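Local structure of V-type ATP synthase alpha chain (Nanoarchaeum equitans Kin4-M, 5BN3) at residues Val146-Glu151 with Lys186-Lys191; His180-Arg185 with Gly301-Glu306; Pro212-Gly217 with Glu428-Tyr433. The protein is a P-loop subunit of the ATP synthase alpha/beta family, with ADP and magnesium bound in the model. All blocks are in the same frame, centred on the assembly; numbering follows the deposited sequence.

Contact 1: residues Val146-Glu151 with Lys186-Lys191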
ATOM      1  N   VAL A 146      26.583 -21.917  42.951  1.00 43.54           N
ATOM      2  CA  VAL A 146      27.820 -21.184  42.727  1.00 45.41           C
ATOM      3  C   VAL A 146      27.910 -20.791  41.258  1.00 45.99           C
ATOM      4  O   VAL A 146      27.364 -21.490  40.399  1.00 43.82           O
ATOM      5  CB  VAL A 146      29.050 -22.020  43.145  1.00 58.47           C
ATOM      6  CG1 VAL A 146      28.970 -22.374  44.617  1.00 57.52           C
ATOM      7  CG2 VAL A 146      29.151 -23.281  42.314  1.00 52.69           C
ATOM      8  N   PRO A 147      28.572 -19.659  40.964  1.00 47.76           N
ATOM      9  CA  PRO A 147      28.689 -19.195  39.576  1.00 52.37           C
ATOM     10  C   PRO A 147      29.297 -20.263  38.672  1.00 51.08           C
ATOM     11  O   PRO A 147      30.097 -21.069  39.150  1.00 44.37           O
ATOM     12  CB  PRO A 147      29.646 -18.007  39.686  1.00 57.39           C
ATOM     13  CG  PRO A 147      29.463 -17.506  41.078  1.00 45.35           C
ATOM     14  CD  PRO A 147      29.205 -18.726  41.915  1.00 46.61           C
ATOM     15  N   PRO A 148      28.911 -20.277  37.385  1.00 44.91           N
ATOM     16  CA  PRO A 148      29.418 -21.270  36.430  1.00 50.87           C
ATOM     17  C   PRO A 148      30.945 -21.319  36.343  1.00 46.45           C
ATOM     18  O   PRO A 148      31.492 -22.365  35.989  1.00 48.49           O
ATOM     19  CB  PRO A 148      28.832 -20.795  35.096  1.00 49.85           C
ATOM     20  CG  PRO A 148      27.564 -20.113  35.475  1.00 46.09           C
ATOM     21  CD  PRO A 148      27.849 -19.440  36.797  1.00 46.33           C
ATOM     22  N   ASN A 149      31.616 -20.217  36.666  1.00 55.17           N
ATOM     23  CA  ASN A 149      33.073 -20.162  36.545  1.00 54.69           C
ATOM     24  C   ASN A 149      33.875 -20.538  37.797  1.00 61.91           C
ATOM     25  O   ASN A 149      35.103 -20.610  37.741  1.00 61.90           O
ATOM     26  CB  ASN A 149      33.536 -18.801  35.997  1.00 58.53           C
ATOM     27  CG  ASN A 149      33.297 -17.650  36.969  1.00 67.28           C
ATOM     28  OD1 ASN A 149      32.883 -17.849  38.112  1.00 72.40           O
ATOM     29  ND2 ASN A 149      33.578 -16.434  36.512  1.00 83.93           N
ATOM     30  N   VAL A 150      33.199 -20.773  38.920  1.00 53.94           N
ATOM     31  CA  VAL A 150      33.923 -21.172  40.129  1.00 52.28           C
ATOM     32  C   VAL A 150      34.035 -22.692  40.262  1.00 61.61           C
ATOM     33  O   VAL A 150      33.113 -23.439  39.918  1.00 55.29           O
ATOM     34  CB  VAL A 150      33.361 -20.524  41.427  1.00 60.23           C
ATOM     35  CG1 VAL A 150      32.771 -19.157  41.132  1.00 59.49           C
ATOM     36  CG2 VAL A 150      32.335 -21.415  42.086  1.00 71.79           C
ATOM     37  N   GLU A 151      35.186 -23.135  40.754  1.00 61.66           N
ATOM     38  CA  GLU A 151      35.506 -24.550  40.844  1.00 65.57           C
ATOM     39  C   GLU A 151      36.640 -24.718  41.845  1.00 62.09           C
ATOM     40  O   GLU A 151      37.470 -23.821  42.008  1.00 63.14           O
ATOM     41  CB  GLU A 151      35.930 -25.079  39.469  1.00 64.76           C
ATOM     42  CG  GLU A 151      36.202 -26.577  39.404  1.00 80.64           C
ATOM     43  CD  GLU A 151      36.793 -27.004  38.071  1.00101.16           C
ATOM     44  OE1 GLU A 151      37.257 -26.125  37.313  1.00103.23           O
ATOM     45  OE2 GLU A 151      36.795 -28.220  37.778  1.00106.23           O
ATOM     46  N   LYS A 186      23.950 -12.259  28.082  1.00 43.72           N
ATOM     47  CA  LYS A 186      24.654 -13.526  27.923  1.00 37.88           C
ATOM     48  C   LYS A 186      23.819 -14.671  28.476  1.00 39.47           C
ATOM     49  O   LYS A 186      23.500 -14.690  29.667  1.00 44.72           O
ATOM     50  CB  LYS A 186      25.998 -13.464  28.651  1.00 45.35           C
ATOM     51  CG  LYS A 186      26.869 -14.696  28.497  1.00 54.81           C
ATOM     52  CD  LYS A 186      28.206 -14.475  29.193  1.00 57.07           C
ATOM     53  CE  LYS A 186      29.095 -15.704  29.112  1.00 69.30           C
ATOM     54  NZ  LYS A 186      30.378 -15.500  29.841  1.00 74.72           N
ATOM     55  N   PRO A 187      23.451 -15.624  27.608  1.00 36.61           N
ATOM     56  CA  PRO A 187      22.657 -16.787  28.025  1.00 42.30           C
ATOM     57  C   PRO A 187      23.405 -17.622  29.057  1.00 39.58           C
ATOM     58  O   PRO A 187      24.605 -17.846  28.895  1.00 41.85           O
ATOM     59  CB  PRO A 187      22.504 -17.589  26.729  1.00 46.04           C
ATOM     60  CG  PRO A 187      22.695 -16.588  25.633  1.00 55.89           C
ATOM     61  CD  PRO A 187      23.708 -15.616  26.157  1.00 47.01           C
ATOM     62  N   ARG A 188      22.715 -18.068  30.102  1.00 36.17           N
ATOM     63  CA  ARG A 188      23.354 -18.876  31.136  1.00 39.62           C
ATOM     64  C   ARG A 188      23.557 -20.314  30.668  1.00 42.39           C
ATOM     65  O   ARG A 188      22.635 -20.939  30.139  1.00 40.06           O
ATOM     66  CB  ARG A 188      22.552 -18.825  32.442  1.00 35.43           C
ATOM     67  CG  ARG A 188      22.603 -17.462  33.126  1.00 36.99           C
ATOM     68  CD  ARG A 188      21.749 -17.409  34.388  1.00 38.42           C
ATOM     69  NE  ARG A 188      22.132 -18.421  35.372  1.00 40.71           N
ATOM     70  CZ  ARG A 188      23.123 -18.283  36.248  1.00 50.05           C
ATOM     71  NH1 ARG A 188      23.850 -17.174  36.267  1.00 38.92           N
ATOM     72  NH2 ARG A 188      23.391 -19.258  37.104  1.00 35.88           N
ATOM     73  N   PRO A 189      24.775 -20.842  30.868  1.00 48.54           N
ATOM     74  CA  PRO A 189      25.159 -22.173  30.384  1.00 43.53           C
ATOM     75  C   PRO A 189      24.411 -23.302  31.080  1.00 40.35           C
ATOM     76  O   PRO A 189      23.927 -23.140  32.203  1.00 48.39           O
ATOM     77  CB  PRO A 189      26.649 -22.254  30.733  1.00 53.96           C
ATOM     78  CG  PRO A 189      26.807 -21.335  31.900  1.00 47.15           C
ATOM     79  CD  PRO A 189      25.860 -20.198  31.628  1.00 43.16           C
ATOM     80  N   TYR A 190      24.321 -24.435  30.393  1.00 33.24           N
ATOM     81  CA  TYR A 190      23.723 -25.651  30.929  1.00 41.74           C
ATOM     82  C   TYR A 190      24.433 -26.823  30.271  1.00 44.95           C
ATOM     83  O   TYR A 190      25.316 -26.616  29.437  1.00 43.52           O
ATOM     84  CB  TYR A 190      22.219 -25.692  30.636  1.00 37.51           C
ATOM     85  CG  TYR A 190      21.866 -25.461  29.187  1.00 41.62           C
ATOM     86  CD1 TYR A 190      21.635 -24.182  28.707  1.00 42.74           C
ATOM     87  CD2 TYR A 190      21.754 -26.523  28.301  1.00 44.73           C
ATOM     88  CE1 TYR A 190      21.312 -23.963  27.389  1.00 50.18           C
ATOM     89  CE2 TYR A 190      21.429 -26.314  26.980  1.00 48.98           C
ATOM     90  CZ  TYR A 190      21.210 -25.032  26.530  1.00 66.44           C
ATOM     91  OH  TYR A 190      20.886 -24.818  25.213  1.00 63.44           O
ATOM     92  N   LYS A 191      24.058 -28.047  30.626  1.00 45.23           N
ATOM     93  CA  LYS A 191      24.737 -29.215  30.066  1.00 43.60           C
ATOM     94  C   LYS A 191      24.177 -29.658  28.718  1.00 51.06           C
ATOM     95  O   LYS A 191      24.924 -29.783  27.748  1.00 51.96           O
ATOM     96  CB  LYS A 191      24.766 -30.376  31.066  1.00 41.28           C
ATOM     97  CG  LYS A 191      25.793 -30.188  32.171  1.00 53.68           C
ATOM     98  CD  LYS A 191      26.029 -31.474  32.945  1.00 55.17           C
ATOM     99  CE  LYS A 191      27.265 -31.360  33.820  1.00 78.44           C
ATOM    100  NZ  LYS A 191      27.554 -32.626  34.548  1.00 77.21           N
TER
HETATM  101  O   HOH W   1      25.354 -20.591  38.660  1.00 52.72           O
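Pro-148 and Pro-189 mark the closest backbone approach of two loops, with 7.5 Å between their CA atoms. Residues 146-151 contain a type I beta turn, Pro-147 to Val-150, between strands 140-145 and 152-157 of the barrel-sandwich domain, closed by Val-150 N donating to Pro-147 O at 3.1 Å. Residues 186-191 run without regular structure between strands 180-183 and 192-193, so the contact is a turn resting on a linker. Two proline rings carry the direct packing: they cross at about a right angle, and Pro-189 CG meets both CB of Pro-148 (3.8 Å) and CG of Pro-148 (3.9 Å). Leu-366 touches both rings, as does Trp-182 of strand 180-183. The polar part belongs to Arg-188, whose side chain runs extended to CD and then bends (chi3 58°), leaving Pro-148 CD oblique to the guanidinium, 4.5 Å from NH2. A salt bridge from NE to Asp-310, a probable hydrogen bond from NH1 to His-180 NE2 and a cation-pi pairing with Trp-182 should together limit its rotation. Arg-188 NH2 also reaches the other segment through a water, which accepts from it at 2.8 Å and donates to Val-146 O, also at 2.8 Å.

Contact 2: residues His180-Arg185 with Gly301-Glu306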
ATOM      1  N   HIS A 180      25.330 -13.808  43.023  1.00 43.87           N
ATOM      2  CA  HIS A 180      26.374 -13.469  42.060  1.00 41.42           C
ATOM      3  C   HIS A 180      25.802 -12.620  40.930  1.00 49.02           C
ATOM      4  O   HIS A 180      24.589 -12.601  40.709  1.00 41.21           O
ATOM      5  CB  HIS A 180      27.078 -14.718  41.516  1.00 42.66           C
ATOM      6  CG  HIS A 180      26.239 -15.544  40.588  1.00 48.71           C
ATOM      7  ND1 HIS A 180      25.324 -16.469  41.037  1.00 48.30           N
ATOM      8  CD2 HIS A 180      26.203 -15.601  39.235  1.00 51.73           C
ATOM      9  CE1 HIS A 180      24.746 -17.052  40.000  1.00 54.61           C
ATOM     10  NE2 HIS A 180      25.260 -16.544  38.897  1.00 41.54           N
ATOM     11  N   GLU A 181      26.676 -11.900  40.235  1.00 40.01           N
ATOM     12  CA  GLU A 181      26.255 -11.036  39.140  1.00 37.67           C
ATOM     13  C   GLU A 181      26.390 -11.757  37.807  1.00 41.86           C
ATOM     14  O   GLU A 181      27.290 -12.579  37.626  1.00 42.25           O
ATOM     15  CB  GLU A 181      27.087  -9.751  39.123  1.00 50.95           C
ATOM     16  CG  GLU A 181      26.859  -8.841  40.317  1.00 50.67           C
ATOM     17  CD  GLU A 181      27.644  -7.547  40.214  1.00 82.24           C
ATOM     18  OE1 GLU A 181      28.738  -7.566  39.610  1.00 83.21           O
ATOM     19  OE2 GLU A 181      27.166  -6.513  40.726  1.00 85.67           O
ATOM     20  N   TRP A 182      25.495 -11.449  36.873  1.00 38.86           N
ATOM     21  CA  TRP A 182      25.544 -12.060  35.552  1.00 37.44           C
ATOM     22  C   TRP A 182      25.109 -11.083  34.464  1.00 36.09           C
ATOM     23  O   TRP A 182      24.110 -10.379  34.622  1.00 36.46           O
ATOM     24  CB  TRP A 182      24.669 -13.315  35.513  1.00 41.25           C
ATOM     25  CG  TRP A 182      24.860 -14.111  34.271  1.00 35.37           C
ATOM     26  CD1 TRP A 182      24.130 -14.029  33.123  1.00 40.95           C
ATOM     27  CD2 TRP A 182      25.861 -15.108  34.042  1.00 36.01           C
ATOM     28  NE1 TRP A 182      24.612 -14.919  32.193  1.00 38.96           N
ATOM     29  CE2 TRP A 182      25.675 -15.593  32.734  1.00 46.64           C
ATOM     30  CE3 TRP A 182      26.894 -15.638  34.819  1.00 40.22           C
ATOM     31  CZ2 TRP A 182      26.486 -16.586  32.185  1.00 42.77           C
ATOM     32  CZ3 TRP A 182      27.698 -16.619  34.274  1.00 40.13           C
ATOM     33  CH2 TRP A 182      27.490 -17.085  32.970  1.00 46.52           C
ATOM     34  N   PRO A 183      25.862 -11.036  33.354  1.00 37.30           N
ATOM     35  CA  PRO A 183      25.524 -10.170  32.218  1.00 41.10           C
ATOM     36  C   PRO A 183      24.213 -10.618  31.572  1.00 37.79           C
ATOM     37  O   PRO A 183      24.123 -11.757  31.114  1.00 35.92           O
ATOM     38  CB  PRO A 183      26.689 -10.394  31.243  1.00 39.54           C
ATOM     39  CG  PRO A 183      27.800 -10.970  32.083  1.00 46.44           C
ATOM     40  CD  PRO A 183      27.109 -11.786  33.128  1.00 40.58           C
ATOM     41  N   ILE A 184      23.222  -9.733  31.526  1.00 41.48           N
ATOM     42  CA  ILE A 184      21.891 -10.098  31.042  1.00 44.87           C
ATOM     43  C   ILE A 184      21.836 -10.442  29.552  1.00 45.52           C
ATOM     44  O   ILE A 184      20.924 -11.141  29.110  1.00 40.34           O
ATOM     45  CB  ILE A 184      20.846  -9.002  31.354  1.00 42.75           C
ATOM     46  CG1 ILE A 184      21.230  -7.680  30.685  1.00 38.84           C
ATOM     47  CG2 ILE A 184      20.684  -8.826  32.856  1.00 43.49           C
ATOM     48  CD1 ILE A 184      20.201  -6.582  30.880  1.00 35.54           C
ATOM     49  N   ARG A 185      22.802  -9.952  28.780  1.00 34.50           N
ATOM     50  CA  ARG A 185      22.843 -10.235  27.344  1.00 43.46           C
ATOM     51  C   ARG A 185      23.474 -11.588  27.040  1.00 40.23           C
ATOM     52  O   ARG A 185      23.528 -12.012  25.887  1.00 45.42           O
ATOM     53  CB  ARG A 185      23.603  -9.137  26.593  1.00 45.20           C
ATOM     54  CG  ARG A 185      22.910  -7.786  26.590  1.00 42.21           C
ATOM     55  CD  ARG A 185      23.632  -6.795  25.694  1.00 49.12           C
ATOM     56  NE  ARG A 185      23.004  -5.478  25.736  1.00 47.95           N
ATOM     57  CZ  ARG A 185      21.967  -5.121  24.983  1.00 64.05           C
ATOM     58  NH1 ARG A 185      21.443  -5.985  24.124  1.00 52.50           N
ATOM     59  NH2 ARG A 185      21.455  -3.904  25.089  1.00 54.20           N
ATOM     60  N   GLY A 301      14.620 -10.311  32.622  1.00 36.58           N
ATOM     61  CA  GLY A 301      13.660 -11.326  33.019  1.00 29.19           C
ATOM     62  C   GLY A 301      14.043 -12.707  32.537  1.00 32.15           C
ATOM     63  O   GLY A 301      13.812 -13.702  33.225  1.00 37.33           O
ATOM     64  N   ALA A 302      14.625 -12.769  31.345  1.00 36.02           N
ATOM     65  CA  ALA A 302      15.101 -14.031  30.801  1.00 34.83           C
ATOM     66  C   ALA A 302      16.247 -14.580  31.643  1.00 33.32           C
ATOM     67  O   ALA A 302      16.299 -15.776  31.931  1.00 30.12           O
ATOM     68  CB  ALA A 302      15.542 -13.848  29.361  1.00 34.57           C
ATOM     69  N   THR A 303      17.172 -13.701  32.022  1.00 32.53           N
ATOM     70  CA  THR A 303      18.328 -14.089  32.828  1.00 29.06           C
ATOM     71  C   THR A 303      17.918 -14.625  34.197  1.00 26.87           C
ATOM     72  O   THR A 303      18.437 -15.647  34.654  1.00 36.38           O
ATOM     73  CB  THR A 303      19.296 -12.904  33.013  1.00 38.29           C
ATOM     74  OG1 THR A 303      19.786 -12.490  31.732  1.00 33.91           O
ATOM     75  CG2 THR A 303      20.470 -13.308  33.886  1.00 35.06           C
ATOM     76  N   ILE A 304      16.992 -13.929  34.851  1.00 30.43           N
ATOM     77  CA  ILE A 304      16.460 -14.373  36.134  1.00 33.87           C
ATOM     78  C   ILE A 304      15.737 -15.712  35.969  1.00 39.28           C
ATOM     79  O   ILE A 304      15.830 -16.588  36.832  1.00 31.48           O
ATOM     80  CB  ILE A 304      15.511 -13.312  36.735  1.00 36.37           C
ATOM     81  CG1 ILE A 304      16.291 -12.035  37.070  1.00 34.61           C
ATOM     82  CG2 ILE A 304      14.815 -13.847  37.972  1.00 34.83           C
ATOM     83  CD1 ILE A 304      15.417 -10.884  37.553  1.00 30.43           C
ATOM     84  N   GLY A 305      15.032 -15.873  34.851  1.00 36.89           N
ATOM     85  CA  GLY A 305      14.363 -17.128  34.544  1.00 34.50           C
ATOM     86  C   GLY A 305      15.335 -18.281  34.410  1.00 30.76           C
ATOM     87  O   GLY A 305      15.085 -19.377  34.921  1.00 35.72           O
ATOM     88  N   GLU A 306      16.442 -18.033  33.717  1.00 29.80           N
ATOM     89  CA  GLU A 306      17.486 -19.036  33.553  1.00 32.62           C
ATOM     90  C   GLU A 306      18.103 -19.389  34.899  1.00 36.52           C
ATOM     91  O   GLU A 306      18.456 -20.541  35.142  1.00 35.23           O
ATOM     92  CB  GLU A 306      18.580 -18.516  32.617  1.00 37.47           C
ATOM     93  CG  GLU A 306      18.183 -18.407  31.155  1.00 41.51           C
ATOM     94  CD  GLU A 306      19.297 -17.823  30.309  1.00 46.96           C
ATOM     95  OE1 GLU A 306      20.025 -16.940  30.814  1.00 55.04           O
ATOM     96  OE2 GLU A 306      19.452 -18.249  29.145  1.00 51.38           O
TER
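Trp-182 and Ile-184 meet residues 301-306 of helix 293-309 through Thr-303, joining strand 180-183, paired with strand 68-71 in a two-stranded antiparallel sheet, to a helix of the P-loop nucleotide-binding domain. Ile-69 of the partner strand also touches both Ile-184 and Thr-303. Among the apolar contacts, the methyl CG2 of Thr-303 approaches the five-membered side of the indole obliquely, 3.8 Å from Trp-182 CD1. Pro-183 CD lies over one face of the same ring, 3.4 Å above its plane and offset toward the rim. In van der Waals packing on the hydroxyl, CB and CG2 of Ile-184 lie 3.7 and 3.9 Å from Thr-303 OG1, while the end of the side chain leads away; the isoleucine also touches Tyr-299 and Leu-300. The polar contacts reach beyond the two segments. With chi1 of Thr-303 at -62°, OG1 stands beside its own backbone N and bonds back to Tyr-299 O, one helical turn earlier. Arg-359 straddles the junction, NH1 hydrogen-bonding to Thr-303 OG1 and forming a salt bridge to Glu-306, NH2 hydrogen-bonding to Ile-184 O. Trp-182 NE1 is satisfied by Lys-186 O. Thr-303 OG1 and Ile-184 O lie 3.2 Å apart, at an angle too poor for a hydrogen bond.

Contact 3: residues Pro212-Gly217 with Glu428-Tyr433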
ATOM      1  N   PRO A 212      -2.183 -26.823  23.867  1.00 35.47           N
ATOM      2  CA  PRO A 212      -1.187 -26.811  24.942  1.00 29.76           C
ATOM      3  C   PRO A 212       0.245 -26.819  24.423  1.00 36.64           C
ATOM      4  O   PRO A 212       0.500 -27.317  23.326  1.00 35.25           O
ATOM      5  CB  PRO A 212      -1.465 -28.122  25.682  1.00 42.56           C
ATOM      6  CG  PRO A 212      -1.966 -29.037  24.617  1.00 39.87           C
ATOM      7  CD  PRO A 212      -2.773 -28.164  23.681  1.00 37.68           C
ATOM      8  N   ILE A 213       1.162 -26.258  25.204  1.00 30.78           N
ATOM      9  CA  ILE A 213       2.585 -26.414  24.942  1.00 33.52           C
ATOM     10  C   ILE A 213       3.199 -27.263  26.047  1.00 34.61           C
ATOM     11  O   ILE A 213       2.566 -27.511  27.076  1.00 32.28           O
ATOM     12  CB  ILE A 213       3.325 -25.061  24.886  1.00 41.21           C
ATOM     13  CG1 ILE A 213       3.170 -24.296  26.201  1.00 37.27           C
ATOM     14  CG2 ILE A 213       2.818 -24.228  23.741  1.00 33.63           C
ATOM     15  CD1 ILE A 213       3.931 -22.974  26.223  1.00 32.22           C
ATOM     16  N   ALA A 214       4.434 -27.698  25.843  1.00 36.30           N
ATOM     17  CA  ALA A 214       5.132 -28.470  26.865  1.00 38.06           C
ATOM     18  C   ALA A 214       5.885 -27.536  27.805  1.00 38.91           C
ATOM     19  O   ALA A 214       6.142 -26.378  27.458  1.00 36.43           O
ATOM     20  CB  ALA A 214       6.087 -29.446  26.220  1.00 39.06           C
ATOM     21  N   LYS A 215       6.232 -28.035  28.991  1.00 36.73           N
ATOM     22  CA  LYS A 215       7.101 -27.292  29.898  1.00 33.54           C
ATOM     23  C   LYS A 215       8.440 -27.059  29.219  1.00 33.63           C
ATOM     24  O   LYS A 215       9.082 -28.005  28.755  1.00 37.52           O
ATOM     25  CB  LYS A 215       7.330 -28.058  31.205  1.00 40.11           C
ATOM     26  CG  LYS A 215       6.247 -27.877  32.253  1.00 52.29           C
ATOM     27  CD  LYS A 215       6.794 -28.186  33.643  1.00 61.22           C
ATOM     28  CE  LYS A 215       5.717 -28.078  34.707  1.00 73.82           C
ATOM     29  NZ  LYS A 215       5.027 -26.762  34.674  1.00 58.28           N
ATOM     30  N   GLY A 216       8.860 -25.801  29.164  1.00 34.34           N
ATOM     31  CA  GLY A 216      10.084 -25.447  28.474  1.00 33.03           C
ATOM     32  C   GLY A 216       9.801 -24.987  27.058  1.00 37.25           C
ATOM     33  O   GLY A 216      10.716 -24.633  26.318  1.00 30.81           O
ATOM     34  N   GLY A 217       8.527 -24.995  26.678  1.00 30.62           N
ATOM     35  CA  GLY A 217       8.134 -24.535  25.358  1.00 29.91           C
ATOM     36  C   GLY A 217       7.953 -23.028  25.303  1.00 32.72           C
ATOM     37  O   GLY A 217       8.315 -22.312  26.237  1.00 31.20           O
ATOM     38  N   GLU A 428       2.239 -33.498  20.104  1.00 50.85           N
ATOM     39  CA  GLU A 428       2.827 -34.839  20.052  1.00 61.00           C
ATOM     40  C   GLU A 428       3.648 -35.178  21.297  1.00 60.35           C
ATOM     41  O   GLU A 428       3.859 -36.352  21.606  1.00 51.59           O
ATOM     42  CB  GLU A 428       3.678 -35.017  18.786  1.00 57.75           C
ATOM     43  CG  GLU A 428       4.882 -34.091  18.684  1.00 76.26           C
ATOM     44  CD  GLU A 428       5.728 -34.365  17.452  1.00 90.91           C
ATOM     45  OE1 GLU A 428       6.436 -35.395  17.431  1.00 89.76           O
ATOM     46  OE2 GLU A 428       5.684 -33.553  16.503  1.00 84.26           O
ATOM     47  N   PHE A 429       4.099 -34.153  22.012  1.00 50.87           N
ATOM     48  CA  PHE A 429       4.935 -34.353  23.193  1.00 50.96           C
ATOM     49  C   PHE A 429       4.129 -34.417  24.491  1.00 52.55           C
ATOM     50  O   PHE A 429       4.644 -34.850  25.524  1.00 64.78           O
ATOM     51  CB  PHE A 429       5.987 -33.244  23.301  1.00 47.58           C
ATOM     52  CG  PHE A 429       6.872 -33.116  22.091  1.00 53.12           C
ATOM     53  CD1 PHE A 429       7.836 -34.076  21.812  1.00 70.35           C
ATOM     54  CD2 PHE A 429       6.760 -32.021  21.247  1.00 55.09           C
ATOM     55  CE1 PHE A 429       8.657 -33.953  20.704  1.00 65.25           C
ATOM     56  CE2 PHE A 429       7.579 -31.894  20.137  1.00 63.06           C
ATOM     57  CZ  PHE A 429       8.528 -32.861  19.866  1.00 73.47           C
ATOM     58  N   VAL A 430       2.872 -33.985  24.439  1.00 50.37           N
ATOM     59  CA  VAL A 430       2.049 -33.902  25.645  1.00 53.01           C
ATOM     60  C   VAL A 430       0.841 -34.837  25.615  1.00 47.14           C
ATOM     61  O   VAL A 430       0.206 -35.068  26.645  1.00 48.25           O
ATOM     62  CB  VAL A 430       1.570 -32.454  25.912  1.00 57.95           C
ATOM     63  CG1 VAL A 430       2.740 -31.491  25.853  1.00 55.02           C
ATOM     64  CG2 VAL A 430       0.507 -32.047  24.901  1.00 50.09           C
ATOM     65  N   LYS A 431       0.527 -35.371  24.437  1.00 44.27           N
ATOM     66  CA  LYS A 431      -0.613 -36.275  24.296  1.00 55.35           C
ATOM     67  C   LYS A 431      -0.409 -37.549  25.108  1.00 58.34           C
ATOM     68  O   LYS A 431      -1.378 -38.171  25.551  1.00 61.13           O
ATOM     69  CB  LYS A 431      -0.876 -36.615  22.824  1.00 51.15           C
ATOM     70  CG  LYS A 431       0.218 -37.429  22.142  1.00 55.42           C
ATOM     71  CD  LYS A 431      -0.230 -37.880  20.753  1.00 70.98           C
ATOM     72  CE  LYS A 431       0.899 -38.553  19.983  1.00 75.20           C
ATOM     73  NZ  LYS A 431       0.496 -38.890  18.586  1.00 74.21           N
ATOM     74  N   LYS A 432       0.854 -37.924  25.300  1.00 55.17           N
ATOM     75  CA  LYS A 432       1.215 -39.064  26.135  1.00 64.73           C
ATOM     76  C   LYS A 432       0.609 -38.892  27.518  1.00 69.17           C
ATOM     77  O   LYS A 432      -0.087 -39.775  28.015  1.00 63.94           O
ATOM     78  CB  LYS A 432       2.733 -39.152  26.283  1.00 73.45           C
ATOM     79  CG  LYS A 432       3.531 -38.556  25.136  1.00 84.34           C
ATOM     80  CD  LYS A 432       4.900 -38.113  25.635  1.00 93.57           C
ATOM     81  CE  LYS A 432       5.815 -37.699  24.496  1.00 96.43           C
ATOM     82  NZ  LYS A 432       7.098 -37.134  25.005  1.00 82.56           N
ATOM     83  N   TYR A 433       0.881 -37.738  28.123  1.00 52.70           N
ATOM     84  CA  TYR A 433       0.409 -37.419  29.465  1.00 52.54           C
ATOM     85  C   TYR A 433      -1.103 -37.539  29.591  1.00 57.46           C
ATOM     86  O   TYR A 433      -1.609 -38.122  30.550  1.00 58.41           O
ATOM     87  CB  TYR A 433       0.844 -36.003  29.851  1.00 65.12           C
ATOM     88  CG  TYR A 433       0.295 -35.526  31.179  1.00 57.02           C
ATOM     89  CD1 TYR A 433       0.977 -35.775  32.358  1.00 66.96           C
ATOM     90  CD2 TYR A 433      -0.900 -34.820  31.248  1.00 61.67           C
ATOM     91  CE1 TYR A 433       0.482 -35.342  33.570  1.00 65.18           C
ATOM     92  CE2 TYR A 433      -1.401 -34.384  32.458  1.00 59.92           C
ATOM     93  CZ  TYR A 433      -0.705 -34.647  33.614  1.00 70.28           C
ATOM     94  OH  TYR A 433      -1.197 -34.217  34.822  1.00 72.25           O
TER
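The first torsion of Val-430, chi1 -50°, splits its two methyl groups between Pro-212 and Ala-214: CG1 lies anti to the carbonyl carbon, next to the backbone N, and CG2 stands between N and the carbonyl carbon. This fork joins helix 427-437, at the start of the C-terminal region, to the loop that leads into strand 218-222 of the P-loop nucleotide-binding domain. The valine thus illustrates how a single branched residue can straddle a loop from a helix. CG2 of Val-430 touches the proline ring at CG of Pro-212, 3.9 Å away, the two side chains crossing at a slant. CG1 of Val-430 covers the next sites along the loop, lying 3.9 Å from Ala-214 CB and 4.2 Å from the carbonyl oxygen of Ile-213. The side chain of Ile-213 starts out the other way, against strand 370-379, and comes to about 8 Å from a bound magnesium ion. All four residues that meet here are buried, and the packing between the segments is apolar. The loop's polar backbone is served from nearby: the Thr-424 hydroxyl donates a hydrogen bond to Pro-212 O, Gln-426 OE1 accepts one from Ala-214 N, and Gly-216 N bonds to OG1 of Thr-374, a residue of the magnesium site. From Ala-214 the chain reverses in a type II beta turn, Ala-214 to Gly-217, with Gly-216 at its third position at a positive phi of 96°. The turn is closed by Gly-217 N donating to Ala-214 O at 2.9 Å.

In the fold
Contacts 1 and 2 are neighbours, their centres 11 Å apart, and both are partly buried; the centre of contact 3 is 26 to 28 Å from theirs, and it is buried. The first two use consecutive segments of the chain, 186-191 and 180-185, and they touch directly: Arg-188 of contact 1 probably hydrogen-bonds through its backbone N to Glu-306 OE1 of contact 2, and its CG packs against the Trp-182 indole. Both put arginine bonding beside small apolar patches, and contact 1 adds a bridging water. Between the two segments of contact 3 the side-chain packing is apolar. Contacts 2 and 3 both involve the nucleotide-binding domain, through helix 293-309 and the loop before strand 218-222.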